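Local coordinates for protein dioxygenase (Pseudomonas brassicacearum, PDB 5V2D) that probably cleaves the central double bond of lignin-derived stilbenes with molecular oxygen at an iron centre, giving two aldehydes, at residues A[247-252]-A[315-320]; A[279-284]-A[350-355]. All coordinates share one frame; numbering follows the deposited sequence.

Interaction 1 of 2, residues A[247-252]-A[315-320]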
loop_
_atom_site.group_PDB
_atom_site.type_symbol
_atom_site.label_atom_id
_atom_site.label_comp_id
_atom_site.label_asym_id
_atom_site.label_seq_id
_atom_site.Cartn_x
_atom_site.Cartn_y
_atom_site.Cartn_z
ATOM N N TYR A 247 -11.899 -10.837 15.538
ATOM C CA TYR A 247 -12.741 -9.930 14.757
ATOM C C TYR A 247 -12.032 -9.462 13.488
ATOM O O TYR A 247 -10.814 -9.541 13.362
ATOM C CB TYR A 247 -13.128 -8.691 15.556
ATOM C CG TYR A 247 -14.017 -9.044 16.694
ATOM C CD1 TYR A 247 -15.377 -9.259 16.512
ATOM C CD2 TYR A 247 -13.471 -9.253 17.958
ATOM C CE1 TYR A 247 -16.162 -9.681 17.542
ATOM C CE2 TYR A 247 -14.265 -9.679 19.028
ATOM C CZ TYR A 247 -15.609 -9.859 18.810
ATOM O OH TYR A 247 -16.416 -10.250 19.796
ATOM N N VAL A 248 -12.836 -8.963 12.562
ATOM C CA VAL A 248 -12.381 -8.287 11.357
ATOM C C VAL A 248 -13.097 -6.933 11.341
ATOM O O VAL A 248 -14.251 -6.856 11.691
ATOM C CB VAL A 248 -12.779 -9.146 10.169
ATOM C CG1 VAL A 248 -12.541 -8.437 8.870
ATOM C CG2 VAL A 248 -11.951 -10.410 10.194
ATOM N N VAL A 249 -12.409 -5.866 10.926
ATOM C CA VAL A 249 -12.960 -4.529 10.824
ATOM C C VAL A 249 -12.704 -3.988 9.415
ATOM O O VAL A 249 -11.550 -4.000 8.940
ATOM C CB VAL A 249 -12.306 -3.582 11.831
ATOM C CG1 VAL A 249 -12.913 -2.184 11.730
ATOM C CG2 VAL A 249 -12.464 -4.148 13.235
ATOM N N PHE A 250 -13.769 -3.536 8.759
ATOM C CA PHE A 250 -13.714 -2.923 7.415
ATOM C C PHE A 250 -13.928 -1.398 7.590
ATOM O O PHE A 250 -15.016 -0.963 7.924
ATOM C CB PHE A 250 -14.857 -3.402 6.582
ATOM C CG PHE A 250 -14.784 -4.841 6.185
ATOM C CD1 PHE A 250 -14.972 -5.846 7.123
ATOM C CD2 PHE A 250 -14.770 -5.185 4.825
ATOM C CE1 PHE A 250 -14.925 -7.199 6.764
ATOM C CE2 PHE A 250 -14.768 -6.556 4.401
ATOM C CZ PHE A 250 -14.846 -7.559 5.391
ATOM N N PRO A 251 -12.918 -0.599 7.319
ATOM C CA PRO A 251 -13.097 0.869 7.359
ATOM C C PRO A 251 -13.577 1.345 5.991
ATOM O O PRO A 251 -12.852 1.294 4.990
ATOM C CB PRO A 251 -11.691 1.408 7.711
ATOM C CG PRO A 251 -10.847 0.160 7.902
ATOM C CD PRO A 251 -11.506 -0.964 7.207
ATOM N N LEU A 252 -14.790 1.855 5.915
ATOM C CA LEU A 252 -15.315 2.444 4.690
ATOM C C LEU A 252 -14.969 3.920 4.660
ATOM O O LEU A 252 -15.484 4.718 5.453
ATOM C CB LEU A 252 -16.859 2.312 4.598
ATOM C CG LEU A 252 -17.289 0.983 4.010
ATOM C CD1 LEU A 252 -16.935 -0.105 4.994
ATOM C CD2 LEU A 252 -18.750 0.968 3.719
ATOM N N VAL A 315 -12.667 -4.009 20.338
ATOM C CA VAL A 315 -11.722 -4.102 19.247
ATOM C C VAL A 315 -10.967 -2.766 19.116
ATOM O O VAL A 315 -11.591 -1.702 19.042
ATOM C CB VAL A 315 -12.499 -4.395 17.954
ATOM C CG1 VAL A 315 -11.493 -4.589 16.828
ATOM C CG2 VAL A 315 -13.265 -5.672 18.122
ATOM N N TYR A 316 -9.644 -2.819 19.070
ATOM C CA TYR A 316 -8.833 -1.652 18.938
ATOM C C TYR A 316 -8.132 -1.658 17.569
ATOM O O TYR A 316 -7.485 -2.650 17.213
ATOM C CB TYR A 316 -7.790 -1.621 20.078
ATOM C CG TYR A 316 -8.393 -1.693 21.455
ATOM C CD1 TYR A 316 -8.508 -2.908 22.112
ATOM C CD2 TYR A 316 -8.835 -0.543 22.122
ATOM C CE1 TYR A 316 -9.053 -2.980 23.377
ATOM C CE2 TYR A 316 -9.374 -0.606 23.410
ATOM C CZ TYR A 316 -9.477 -1.811 24.016
ATOM O OH TYR A 316 -10.042 -1.940 25.277
ATOM N N VAL A 317 -8.178 -0.535 16.861
ATOM C CA VAL A 317 -7.515 -0.414 15.561
ATOM C C VAL A 317 -6.679 0.851 15.535
ATOM O O VAL A 317 -7.209 1.948 15.728
ATOM C CB VAL A 317 -8.553 -0.345 14.440
ATOM C CG1 VAL A 317 -7.880 -0.314 13.091
ATOM C CG2 VAL A 317 -9.420 -1.610 14.469
ATOM N N ASP A 318 -5.410 0.723 15.228
ATOM C CA ASP A 318 -4.468 1.837 15.117
ATOM C C ASP A 318 -4.169 2.170 13.670
ATOM O O ASP A 318 -3.847 1.270 12.869
ATOM C CB ASP A 318 -3.173 1.523 15.867
ATOM C CG ASP A 318 -3.404 1.273 17.381
ATOM O OD1 ASP A 318 -2.565 0.574 18.069
ATOM O OD2 ASP A 318 -4.435 1.767 17.880
ATOM N N MET A 319 -4.309 3.442 13.319
ATOM C CA MET A 319 -4.105 3.892 11.963
ATOM C C MET A 319 -3.955 5.430 11.915
ATOM O O MET A 319 -4.529 6.108 12.721
ATOM C CB MET A 319 -5.330 3.542 11.089
ATOM C CG MET A 319 -6.598 4.170 11.557
ATOM S SD MET A 319 -8.011 4.093 10.397
ATOM C CE MET A 319 -8.445 2.408 10.633
ATOM N N PRO A 320 -3.282 5.952 10.885
ATOM C CA PRO A 320 -3.394 7.394 10.584
ATOM C C PRO A 320 -4.834 7.700 10.239
ATOM O O PRO A 320 -5.544 6.840 9.647
ATOM C CB PRO A 320 -2.469 7.592 9.388
ATOM C CG PRO A 320 -1.624 6.373 9.346
ATOM C CD PRO A 320 -2.442 5.247 9.919
#

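Interaction 2 of 2, residues A[279-284]-A[350-355]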
loop_
_atom_site.group_PDB
_atom_site.type_symbol
_atom_site.label_atom_id
_atom_site.label_comp_id
_atom_site.label_asym_id
_atom_site.label_seq_id
_atom_site.Cartn_x
_atom_site.Cartn_y
_atom_site.Cartn_z
ATOM N N PHE A 279 -17.440 1.892 9.953
ATOM C CA PHE A 279 -16.682 0.672 10.220
ATOM C C PHE A 279 -17.645 -0.492 10.400
ATOM O O PHE A 279 -18.583 -0.395 11.245
ATOM C CB PHE A 279 -15.876 0.842 11.500
ATOM C CG PHE A 279 -14.913 1.998 11.451
ATOM C CD1 PHE A 279 -15.318 3.296 11.778
ATOM C CD2 PHE A 279 -13.602 1.790 11.033
ATOM C CE1 PHE A 279 -14.459 4.346 11.747
ATOM C CE2 PHE A 279 -12.704 2.839 11.012
ATOM C CZ PHE A 279 -13.108 4.110 11.379
ATOM N N ALA A 280 -17.432 -1.574 9.662
ATOM C CA ALA A 280 -18.122 -2.829 9.912
ATOM C C ALA A 280 -17.230 -3.739 10.748
ATOM O O ALA A 280 -16.078 -3.948 10.425
ATOM C CB ALA A 280 -18.438 -3.503 8.608
ATOM N N VAL A 281 -17.747 -4.287 11.837
ATOM C CA VAL A 281 -16.981 -5.136 12.729
ATOM C C VAL A 281 -17.723 -6.444 12.822
ATOM O O VAL A 281 -18.932 -6.455 13.044
ATOM C CB VAL A 281 -16.896 -4.522 14.133
ATOM C CG1 VAL A 281 -16.165 -5.453 15.061
ATOM C CG2 VAL A 281 -16.298 -3.142 14.144
ATOM N N VAL A 282 -17.052 -7.528 12.498
ATOM C CA VAL A 282 -17.683 -8.803 12.458
ATOM C C VAL A 282 -16.797 -9.882 13.048
ATOM O O VAL A 282 -15.583 -9.837 12.864
ATOM C CB VAL A 282 -18.093 -9.134 11.008
ATOM C CG1 VAL A 282 -16.921 -9.286 10.055
ATOM C CG2 VAL A 282 -18.940 -10.382 10.998
ATOM N N PRO A 283 -17.384 -10.866 13.724
ATOM C CA PRO A 283 -16.516 -11.967 14.173
ATOM C C PRO A 283 -15.871 -12.689 13.036
ATOM O O PRO A 283 -16.493 -12.933 11.982
ATOM C CB PRO A 283 -17.461 -12.951 14.971
ATOM C CG PRO A 283 -18.636 -12.107 15.329
ATOM C CD PRO A 283 -18.741 -10.994 14.287
ATOM N N ARG A 284 -14.617 -13.056 13.271
ATOM C CA ARG A 284 -13.795 -13.648 12.283
ATOM C C ARG A 284 -14.318 -14.988 11.781
ATOM O O ARG A 284 -14.136 -15.367 10.618
ATOM C CB ARG A 284 -12.436 -13.805 12.898
ATOM C CG ARG A 284 -11.366 -14.054 11.883
ATOM C CD ARG A 284 -9.982 -13.727 12.468
ATOM N NE ARG A 284 -9.040 -14.713 11.918
ATOM C CZ ARG A 284 -7.804 -14.871 12.290
ATOM N NH1 ARG A 284 -7.094 -15.827 11.732
ATOM N NH2 ARG A 284 -7.270 -14.104 13.247
ATOM N N TRP A 350 -8.712 3.720 17.298
ATOM C CA TRP A 350 -10.170 3.573 17.389
ATOM C C TRP A 350 -10.488 2.423 18.349
ATOM O O TRP A 350 -9.816 1.386 18.338
ATOM C CB TRP A 350 -10.727 3.189 16.036
ATOM C CG TRP A 350 -10.497 4.153 14.962
ATOM C CD1 TRP A 350 -9.496 4.119 14.080
ATOM C CD2 TRP A 350 -11.377 5.193 14.545
ATOM N NE1 TRP A 350 -9.641 5.137 13.159
ATOM C CE2 TRP A 350 -10.812 5.783 13.403
ATOM C CE3 TRP A 350 -12.584 5.707 15.038
ATOM C CZ2 TRP A 350 -11.365 6.874 12.767
ATOM C CZ3 TRP A 350 -13.132 6.823 14.393
ATOM C CH2 TRP A 350 -12.545 7.371 13.281
ATOM N N THR A 351 -11.551 2.576 19.146
ATOM C CA THR A 351 -11.997 1.571 20.078
ATOM C C THR A 351 -13.489 1.277 19.749
ATOM O O THR A 351 -14.326 2.227 19.731
ATOM C CB THR A 351 -11.909 2.149 21.488
ATOM O OG1 THR A 351 -10.519 2.431 21.783
ATOM C CG2 THR A 351 -12.424 1.107 22.531
ATOM N N PHE A 352 -13.789 0.044 19.367
ATOM C CA PHE A 352 -15.134 -0.366 18.971
ATOM C C PHE A 352 -15.597 -1.319 20.108
ATOM O O PHE A 352 -15.139 -2.451 20.211
ATOM C CB PHE A 352 -15.152 -1.086 17.616
ATOM C CG PHE A 352 -14.585 -0.264 16.504
ATOM C CD1 PHE A 352 -13.271 -0.465 16.089
ATOM C CD2 PHE A 352 -15.260 0.800 15.982
ATOM C CE1 PHE A 352 -12.741 0.269 15.051
ATOM C CE2 PHE A 352 -14.726 1.558 14.964
ATOM C CZ PHE A 352 -13.442 1.299 14.501
ATOM N N ASP A 353 -16.476 -0.797 20.947
ATOM C CA ASP A 353 -16.965 -1.521 22.117
ATOM C C ASP A 353 -18.233 -2.200 21.701
ATOM O O ASP A 353 -19.289 -1.500 21.520
ATOM C CB ASP A 353 -17.211 -0.574 23.280
ATOM C CG ASP A 353 -17.613 -1.329 24.589
ATOM O OD1 ASP A 353 -17.901 -2.570 24.568
ATOM O OD2 ASP A 353 -17.459 -0.681 25.648
ATOM N N LEU A 354 -18.143 -3.524 21.497
ATOM C CA LEU A 354 -19.274 -4.237 20.973
ATOM C C LEU A 354 -20.481 -4.315 22.005
ATOM O O LEU A 354 -21.585 -4.668 21.622
ATOM C CB LEU A 354 -18.846 -5.655 20.611
ATOM C CG LEU A 354 -18.540 -6.149 19.204
ATOM C CD1 LEU A 354 -18.924 -5.205 18.041
ATOM C CD2 LEU A 354 -17.114 -6.699 19.133
ATOM N N ASN A 355 -20.165 -4.066 23.273
ATOM C CA ASN A 355 -21.211 -4.136 24.355
ATOM C C ASN A 355 -21.777 -2.828 24.755
ATOM O O ASN A 355 -22.344 -2.670 25.846
ATOM C CB ASN A 355 -20.592 -4.757 25.582
ATOM C CG ASN A 355 -20.196 -6.164 25.313
ATOM O OD1 ASN A 355 -20.937 -6.843 24.592
ATOM N ND2 ASN A 355 -18.996 -6.547 25.731
#

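Interaction 1 of 2, residues A[247-252]-A[315-320]
Two neighbouring blades of the beta-propeller characteristic of carotenoid cleavage oxygenases meet here, through Tyr-247, Val-249 and Pro-251 on one strand and Val-315, Val-317 and Met-319 on the other. Each strand is the second of a four-stranded antiparallel blade. The short segments cross at -47°, with axes 8.9 Å apart at closest approach. No hydrogen bond joins the two segments, which meet through side chains alone.

Val-315 takes part with both of its methyl groups. Its CG2 lies 3.6 Å from Tyr-247 CD2 and also meets CG and CB of that residue, coming obliquely at the base of the ring. Its CG1 packs 3.7 Å from Val-249 CG2, and these two side chains slide past each other in opposite directions. Val-249 holds CG1 anti to the backbone N (chi1 -179°), which leaves CG2 anti to the carbonyl carbon and facing the other blade. That one methyl also reaches Val-317 CG2, tip to tip, at 4.2 Å. It thus touches two valines of the opposing strand. Farther along, Pro-251 CG meets the end methyl of Met-319, CE, at 4.3 Å.

Asp-318, which does not touch the other segment, is held within its own blade by a salt bridge from OD1 to Arg-349 of strand 345-353. The same OD1 also hydrogen-bonds to Tyr-385.

Every contact between the two segments is between carbons, and five of the six touching residues are buried. The join thus rests on shape fit and exclusion of water, with no directional bond to fix it.

Interaction 2 of 2, residues A[279-284]-A[350-355]
Asp-353 OD1 accepts a hydrogen bond from the backbone N of Asn-355 at 3.0 Å, met from above the carboxylate plane. This Asx turn follows the strand and includes Leu-354, whose CD1 lies 4.1 Å from Val-281 CG1. The other methyl of Val-281, CG2, sits over a face of the Phe-352 ring.

Phe-279 carries the rest. Its CG stands beside the backbone N (chi1 -59°), which brings the ring against both Trp-350 and Phe-352. The CZ edge of the ring points at the centre of the Trp-350 six-membered ring in an edge-to-face pair, with CZ 3.5 Å from Trp-350 CE2. One face of Phe-279 receives Phe-352 CZ, which comes within 3.5 Å of Phe-279 CG. These two ring planes are inclined at 51°. Replacing Phe-279 by an alanine is likely to leave a gap beside Trp-350 and Phe-352, with the Trp-350 face lacking its edge-to-face partner and Phe-352 CZ lacking the ring face it packs on.

Phe-294, on the strand beside 276-283, adds an edge-to-face contact with Phe-352. Phe-279, Trp-350 and Phe-352 form an aromatic cluster where the third strands of two successive propeller blades meet.

In the fold
Interactions 1 and 2 are parts of one blade-to-blade interface, with centres 8 Å apart. Strands 247-252 and 276-283 are neighbours in one blade, and 314-322 and 345-353 are neighbours in the next. Probable backbone hydrogen bonds tie the second pair: Val-317 O to Trp-350 N and Val-315 O to Phe-352 N, both 2.8 Å. Side chains also link the neighbouring strands inside each blade. Phe-279 touches Val-249 and Pro-251, and Met-319 SD packs 3.4 Å from Trp-350 NE1. Interaction 1 lies nearer the chain's centre. Its Met-319 side chain is about 11 Å from the iron, which is bound by His-188, His-239, His-304 and His-495.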